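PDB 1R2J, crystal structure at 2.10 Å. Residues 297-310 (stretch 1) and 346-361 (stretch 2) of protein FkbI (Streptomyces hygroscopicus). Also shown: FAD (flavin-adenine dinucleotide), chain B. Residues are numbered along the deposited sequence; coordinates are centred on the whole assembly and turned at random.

Stretch 1, residues 297-310: VPATILAKHVAAER
Stretch 2 (346-361) IEGSSEMCRVMLAQHA

The most unusual feature of this contact is a lysine that reaches from the middle of one helix to the carbonyls of a turn preceding the other. Lys304, buried and with chi1 to chi4 of t, m, t, t, points its CA-to-CB bond toward the second stretch and places NZ 3.0 Å from Gly348 O in a hydrogen bond; a weak one joins NZ to Ile346 O at 3.1 Å. The turn presents these oxygens through an extended Ile346 (phi/psi -88/169), a left-handed Glu347 (53/43) and Gly348 at 90/97, where a CB would jam against the preceding carbonyl oxygen. A water accepts from Lys304 NZ at 2.9 Å and also hydrogen-bonds His305 ND1 at 3.2 Å and Ser350 OG at 2.9 Å, tying Lys304 and His305 to Ser350 at the start of the second helix.

Residues 297-310 are helical throughout, and 350-361 form the partner helix. The axes run roughly antiparallel, at 143°, and approach to 9.8 Å; the two stretches, turn included, bury 677 Å² summed over both sides. CA atoms pair Pro298 with Leu357 at 6.8 Å, Lys304 with Glu347 at 8.0 Å and His305 with Ser350 at 6.1 Å. Ser349 (chi1 p) caps the second helix, its OG accepting from Met352 N at 3.1 Å; the same OG donates to FAD O2B at 2.5 Å, so one hydroxyl serves both cap and cofactor.

At the centre, His305 (chi1 t, chi2 57°) leaves its backbone sideways, but its ring turns inward as a knob among Ser350, Cys353, Arg354 and Leu357. Its ND1 lies 3.4 Å from Cys353 CB. The guanidinium of Arg354 (m, t, t, chi4 81°) lays one face over His305 CE1, with NH1 3.3 Å from that atom and near the plane of the imidazole. Both terminal nitrogens meet Glu309 (m, t, chi3 150°): NH1 donates to OE1 at 2.7 Å, almost linearly at 172°, and NH2 to OE2 at 3.0 Å, a two-pronged salt bridge.

Toward the start of stretch 1 the contact becomes apolar. Ile301 (m, t) is buried and branched, so CG2 can lie 4.0 Å from both Cys353 SG and Leu357 CG while CD1 meets Met356 SD, also at 4.0 Å. Leu357 (m, t) bends its end inward, bringing CD2 to 3.8 Å from Pro298 O and 4.2 Å from Leu302 CB. The last packing pair is Pro298 and His360 (chi1 t, chi2 68°): Pro298 CB sits squarely over the imidazole face, 3.9 Å from His360 CE1, in a CH-pi contact only 4° off the ring normal.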

# COMPACT_ATOMS: atom_id res chain seq x y z
N VAL A 297 6.36 -15.47 -5.31
CA VAL A 297 5.69 -15.15 -4.06
C VAL A 297 6.80 -14.89 -3.03
O VAL A 297 6.77 -13.89 -2.32
CB VAL A 297 4.79 -16.32 -3.58
CG1 VAL A 297 4.32 -16.06 -2.15
CG2 VAL A 297 3.59 -16.46 -4.50
N PRO A 298 7.80 -15.79 -2.95
CA PRO A 298 8.89 -15.58 -1.98
C PRO A 298 9.75 -14.35 -2.26
O PRO A 298 10.22 -13.69 -1.34
CB PRO A 298 9.68 -16.89 -2.05
CG PRO A 298 9.47 -17.33 -3.48
CD PRO A 298 7.99 -17.05 -3.69
N ALA A 299 9.96 -14.05 -3.54
CA ALA A 299 10.75 -12.88 -3.91
C ALA A 299 10.01 -11.60 -3.53
O ALA A 299 10.64 -10.59 -3.20
CB ALA A 299 11.05 -12.90 -5.39
N THR A 300 8.69 -11.64 -3.59
CA THR A 300 7.87 -10.48 -3.24
C THR A 300 7.84 -10.29 -1.72
O THR A 300 7.92 -9.17 -1.23
CB THR A 300 6.43 -10.64 -3.79
OG1 THR A 300 6.46 -10.61 -5.22
CG2 THR A 300 5.54 -9.52 -3.27
N ILE A 301 7.71 -11.39 -0.98
CA ILE A 301 7.71 -11.30 0.48
C ILE A 301 9.07 -10.74 0.89
O ILE A 301 9.19 -9.87 1.77
CB ILE A 301 7.54 -12.70 1.13
CG1 ILE A 301 6.11 -13.23 0.90
CG2 ILE A 301 7.84 -12.62 2.62
CD1 ILE A 301 5.95 -14.73 1.18
N LEU A 302 10.11 -11.25 0.24
CA LEU A 302 11.47 -10.83 0.50
C LEU A 302 11.65 -9.33 0.25
O LEU A 302 12.23 -8.62 1.07
CB LEU A 302 12.43 -11.63 -0.38
CG LEU A 302 13.90 -11.23 -0.34
CD1 LEU A 302 14.46 -11.52 1.02
CD2 LEU A 302 14.66 -11.99 -1.40
N ALA A 303 11.14 -8.85 -0.88
CA ALA A 303 11.26 -7.44 -1.23
C ALA A 303 10.57 -6.52 -0.23
O ALA A 303 11.12 -5.51 0.19
CB ALA A 303 10.69 -7.19 -2.62
N LYS A 304 9.34 -6.87 0.14
CA LYS A 304 8.60 -6.07 1.09
C LYS A 304 9.34 -6.04 2.42
O LYS A 304 9.55 -4.97 3.00
CB LYS A 304 7.18 -6.63 1.27
CG LYS A 304 6.31 -5.82 2.22
CD LYS A 304 6.45 -6.29 3.66
CE LYS A 304 5.95 -5.22 4.63
NZ LYS A 304 6.37 -5.50 6.04
N HIS A 305 9.76 -7.21 2.88
CA HIS A 305 10.46 -7.35 4.15
C HIS A 305 11.73 -6.50 4.25
O HIS A 305 11.87 -5.67 5.15
CB HIS A 305 10.79 -8.83 4.40
CG HIS A 305 11.48 -9.08 5.70
ND1 HIS A 305 10.94 -8.72 6.92
CD2 HIS A 305 12.66 -9.69 5.98
CE1 HIS A 305 11.75 -9.10 7.89
NE2 HIS A 305 12.81 -9.69 7.35
N VAL A 306 12.64 -6.70 3.30
CA VAL A 306 13.89 -5.96 3.29
C VAL A 306 13.71 -4.46 3.07
O VAL A 306 14.32 -3.65 3.77
CB VAL A 306 14.85 -6.50 2.21
CG1 VAL A 306 15.27 -7.92 2.55
CG2 VAL A 306 14.17 -6.48 0.87
N ALA A 307 12.88 -4.08 2.09
CA ALA A 307 12.66 -2.67 1.80
C ALA A 307 12.07 -1.96 3.02
O ALA A 307 12.44 -0.84 3.33
CB ALA A 307 11.74 -2.51 0.59
N ALA A 308 11.17 -2.64 3.71
CA ALA A 308 10.54 -2.06 4.89
C ALA A 308 11.53 -1.89 6.03
O ALA A 308 11.64 -0.80 6.60
CB ALA A 308 9.35 -2.92 5.33
N GLU A 309 12.25 -2.96 6.37
CA GLU A 309 13.23 -2.89 7.45
C GLU A 309 14.32 -1.87 7.13
O GLU A 309 14.73 -1.10 8.00
CB GLU A 309 13.85 -4.27 7.75
CG GLU A 309 12.89 -5.23 8.48
CD GLU A 309 13.59 -6.27 9.36
OE1 GLU A 309 12.99 -6.68 10.38
OE2 GLU A 309 14.73 -6.67 9.04
N ARG A 310 14.80 -1.86 5.89
CA ARG A 310 15.83 -0.91 5.48
C ARG A 310 15.29 0.51 5.48
O ARG A 310 16.00 1.45 5.83
CB ARG A 310 16.37 -1.26 4.09
CG ARG A 310 17.07 -2.64 3.99
CD ARG A 310 18.12 -2.84 5.09
NE ARG A 310 19.15 -1.80 5.07
CZ ARG A 310 19.80 -1.38 6.15
NH1 ARG A 310 19.52 -1.89 7.34
NH2 ARG A 310 20.73 -0.44 6.04
N ILE A 346 2.65 -3.65 8.56
CA ILE A 346 1.62 -4.08 7.59
C ILE A 346 2.08 -4.97 6.44
O ILE A 346 3.28 -5.14 6.21
CB ILE A 346 0.89 -2.85 6.99
CG1 ILE A 346 1.71 -2.22 5.85
CG2 ILE A 346 0.69 -1.81 8.06
CD1 ILE A 346 0.98 -1.09 5.10
N GLU A 347 1.11 -5.53 5.71
CA GLU A 347 1.36 -6.41 4.56
C GLU A 347 2.29 -7.56 4.94
O GLU A 347 3.19 -7.93 4.18
CB GLU A 347 1.96 -5.60 3.40
CG GLU A 347 1.03 -4.52 2.84
CD GLU A 347 0.03 -5.05 1.84
OE1 GLU A 347 -0.88 -4.29 1.45
OE2 GLU A 347 0.15 -6.22 1.43
N GLY A 348 2.05 -8.15 6.10
CA GLY A 348 2.91 -9.22 6.57
C GLY A 348 4.02 -8.58 7.37
O GLY A 348 5.00 -8.08 6.81
N SER A 349 3.85 -8.55 8.69
CA SER A 349 4.83 -7.95 9.60
C SER A 349 6.21 -8.58 9.43
O SER A 349 6.35 -9.68 8.90
CB SER A 349 4.40 -8.15 11.05
OG SER A 349 4.63 -9.50 11.44
N SER A 350 7.23 -7.87 9.90
CA SER A 350 8.60 -8.37 9.83
C SER A 350 8.65 -9.78 10.42
O SER A 350 9.32 -10.66 9.89
CB SER A 350 9.55 -7.46 10.62
OG SER A 350 9.54 -6.15 10.09
N GLU A 351 7.91 -10.00 11.51
CA GLU A 351 7.90 -11.32 12.14
C GLU A 351 7.28 -12.37 11.23
O GLU A 351 7.82 -13.45 11.09
CB GLU A 351 7.15 -11.29 13.48
CG GLU A 351 7.88 -10.54 14.58
CD GLU A 351 8.04 -9.07 14.25
OE1 GLU A 351 7.02 -8.46 13.87
OE2 GLU A 351 9.17 -8.53 14.38
N MET A 352 6.15 -12.05 10.61
CA MET A 352 5.50 -12.99 9.72
C MET A 352 6.35 -13.22 8.47
O MET A 352 6.40 -14.33 7.94
CB MET A 352 4.10 -12.49 9.32
CG MET A 352 3.10 -12.50 10.47
SD MET A 352 3.14 -14.07 11.39
CE MET A 352 2.33 -15.13 10.21
N CYS A 353 7.04 -12.18 8.00
CA CYS A 353 7.89 -12.33 6.83
C CYS A 353 9.04 -13.29 7.16
O CYS A 353 9.45 -14.09 6.32
CB CYS A 353 8.45 -10.98 6.37
SG CYS A 353 7.22 -9.94 5.56
N ARG A 354 9.54 -13.20 8.38
CA ARG A 354 10.62 -14.08 8.79
C ARG A 354 10.10 -15.52 8.87
O ARG A 354 10.77 -16.44 8.42
CB ARG A 354 11.22 -13.64 10.14
CG ARG A 354 12.14 -12.42 10.00
CD ARG A 354 12.97 -12.14 11.24
NE ARG A 354 14.12 -11.31 10.90
CZ ARG A 354 14.09 -9.99 10.74
NH1 ARG A 354 12.96 -9.31 10.92
NH2 ARG A 354 15.19 -9.35 10.36
N VAL A 355 8.91 -15.72 9.42
CA VAL A 355 8.40 -17.10 9.50
C VAL A 355 8.17 -17.65 8.09
O VAL A 355 8.46 -18.81 7.83
CB VAL A 355 7.09 -17.23 10.32
CG1 VAL A 355 7.22 -16.51 11.65
CG2 VAL A 355 5.91 -16.72 9.53
N MET A 356 7.65 -16.82 7.19
CA MET A 356 7.39 -17.30 5.83
C MET A 356 8.67 -17.57 5.05
O MET A 356 8.78 -18.58 4.37
CB MET A 356 6.49 -16.32 5.07
CG MET A 356 5.10 -16.17 5.67
SD MET A 356 3.98 -15.21 4.63
CE MET A 356 4.40 -13.54 5.12
N LEU A 357 9.64 -16.66 5.15
CA LEU A 357 10.90 -16.86 4.44
C LEU A 357 11.67 -18.03 5.04
O LEU A 357 12.41 -18.72 4.34
CB LEU A 357 11.75 -15.59 4.50
CG LEU A 357 11.20 -14.41 3.69
CD1 LEU A 357 11.96 -13.16 4.07
CD2 LEU A 357 11.28 -14.69 2.20
N ALA A 358 11.49 -18.24 6.34
CA ALA A 358 12.15 -19.35 7.02
C ALA A 358 11.57 -20.64 6.45
O ALA A 358 12.29 -21.59 6.14
CB ALA A 358 11.89 -19.28 8.52
N GLN A 359 10.25 -20.66 6.31
CA GLN A 359 9.58 -21.84 5.78
C GLN A 359 10.06 -22.10 4.36
O GLN A 359 10.28 -23.25 3.98
CB GLN A 359 8.06 -21.65 5.82
CG GLN A 359 7.52 -21.53 7.23
CD GLN A 359 6.02 -21.26 7.27
OE1 GLN A 359 5.49 -20.49 6.47
NE2 GLN A 359 5.34 -21.90 8.22
N HIS A 360 10.23 -21.03 3.59
CA HIS A 360 10.69 -21.16 2.22
C HIS A 360 12.11 -21.74 2.16
O HIS A 360 12.36 -22.70 1.42
CB HIS A 360 10.67 -19.79 1.53
CG HIS A 360 11.23 -19.81 0.15
ND1 HIS A 360 10.61 -20.46 -0.90
CD2 HIS A 360 12.38 -19.31 -0.35
CE1 HIS A 360 11.35 -20.36 -1.98
NE2 HIS A 360 12.44 -19.67 -1.68
N ALA A 361 13.03 -21.18 2.93
CA ALA A 361 14.41 -21.64 2.94
C ALA A 361 14.53 -23.08 3.42
O ALA A 361 15.32 -23.85 2.88
CB ALA A 361 15.25 -20.73 3.82
PA FAD B . -1.06 -8.71 15.71
O1A FAD B . -1.28 -9.18 14.35
O2A FAD B . -1.98 -8.39 16.86
O5B FAD B . 0.22 -7.90 15.98
C5B FAD B . 1.09 -8.84 16.46
C4B FAD B . 2.49 -8.43 16.78
O4B FAD B . 2.83 -9.82 17.12
C3B FAD B . 3.20 -8.13 15.50
O3B FAD B . 4.37 -7.44 15.79
C2B FAD B . 3.46 -9.42 14.90
O2B FAD B . 4.54 -9.59 13.95
C1B FAD B . 3.63 -10.39 16.11
N9A FAD B . 3.14 -11.69 15.81
C8A FAD B . 1.82 -12.18 15.60
N7A FAD B . 1.73 -13.45 15.32
C5A FAD B . 3.04 -13.89 15.34
C6A FAD B . 3.63 -15.14 15.14
N6A FAD B . 2.91 -16.24 14.86
N1A FAD B . 5.00 -15.24 15.23
C2A FAD B . 5.76 -14.15 15.51
N3A FAD B . 5.27 -12.86 15.74
C4A FAD B . 3.85 -12.88 15.62
N1 FAD B . -5.53 -4.15 6.88
C2 FAD B . -6.36 -4.39 5.79
O2 FAD B . -7.05 -5.42 5.69
N3 FAD B . -6.42 -3.45 4.77
C4 FAD B . -5.71 -2.23 4.74
O4 FAD B . -5.84 -1.44 3.76
C4X FAD B . -4.92 -2.00 5.84
N5 FAD B . -4.19 -0.73 5.85
C5X FAD B . -3.39 -0.43 6.97
C6 FAD B . -2.67 0.79 7.08
C7 FAD B . -1.88 1.16 8.20
C7M FAD B . -1.14 2.49 8.23
C8 FAD B . -1.82 0.25 9.30
C8M FAD B . -1.04 0.52 10.57
C9 FAD B . -2.48 -0.95 9.24
C9A FAD B . -3.26 -1.34 8.09
N10 FAD B . -4.00 -2.63 7.98
C10 FAD B . -4.83 -2.96 6.90
C1' FAD B . -3.68 -3.40 9.10
C2' FAD B . -2.37 -4.35 8.84
O2' FAD B . -3.03 -5.46 8.16
C3' FAD B . -2.00 -4.80 10.14
O3' FAD B . -0.74 -4.18 10.49
C4' FAD B . -1.75 -6.22 10.70
O4' FAD B . -2.65 -7.26 10.43
C5' FAD B . -1.81 -5.79 12.08
O5' FAD B . -2.39 -6.71 12.95
P FAD B . -2.63 -6.16 14.47
O1P FAD B . -3.52 -7.12 14.01
O2P FAD B . -3.33 -6.38 15.83
O3P FAD B . -1.83 -7.38 15.19
O HOH W 1 8.84 -6.29 7.23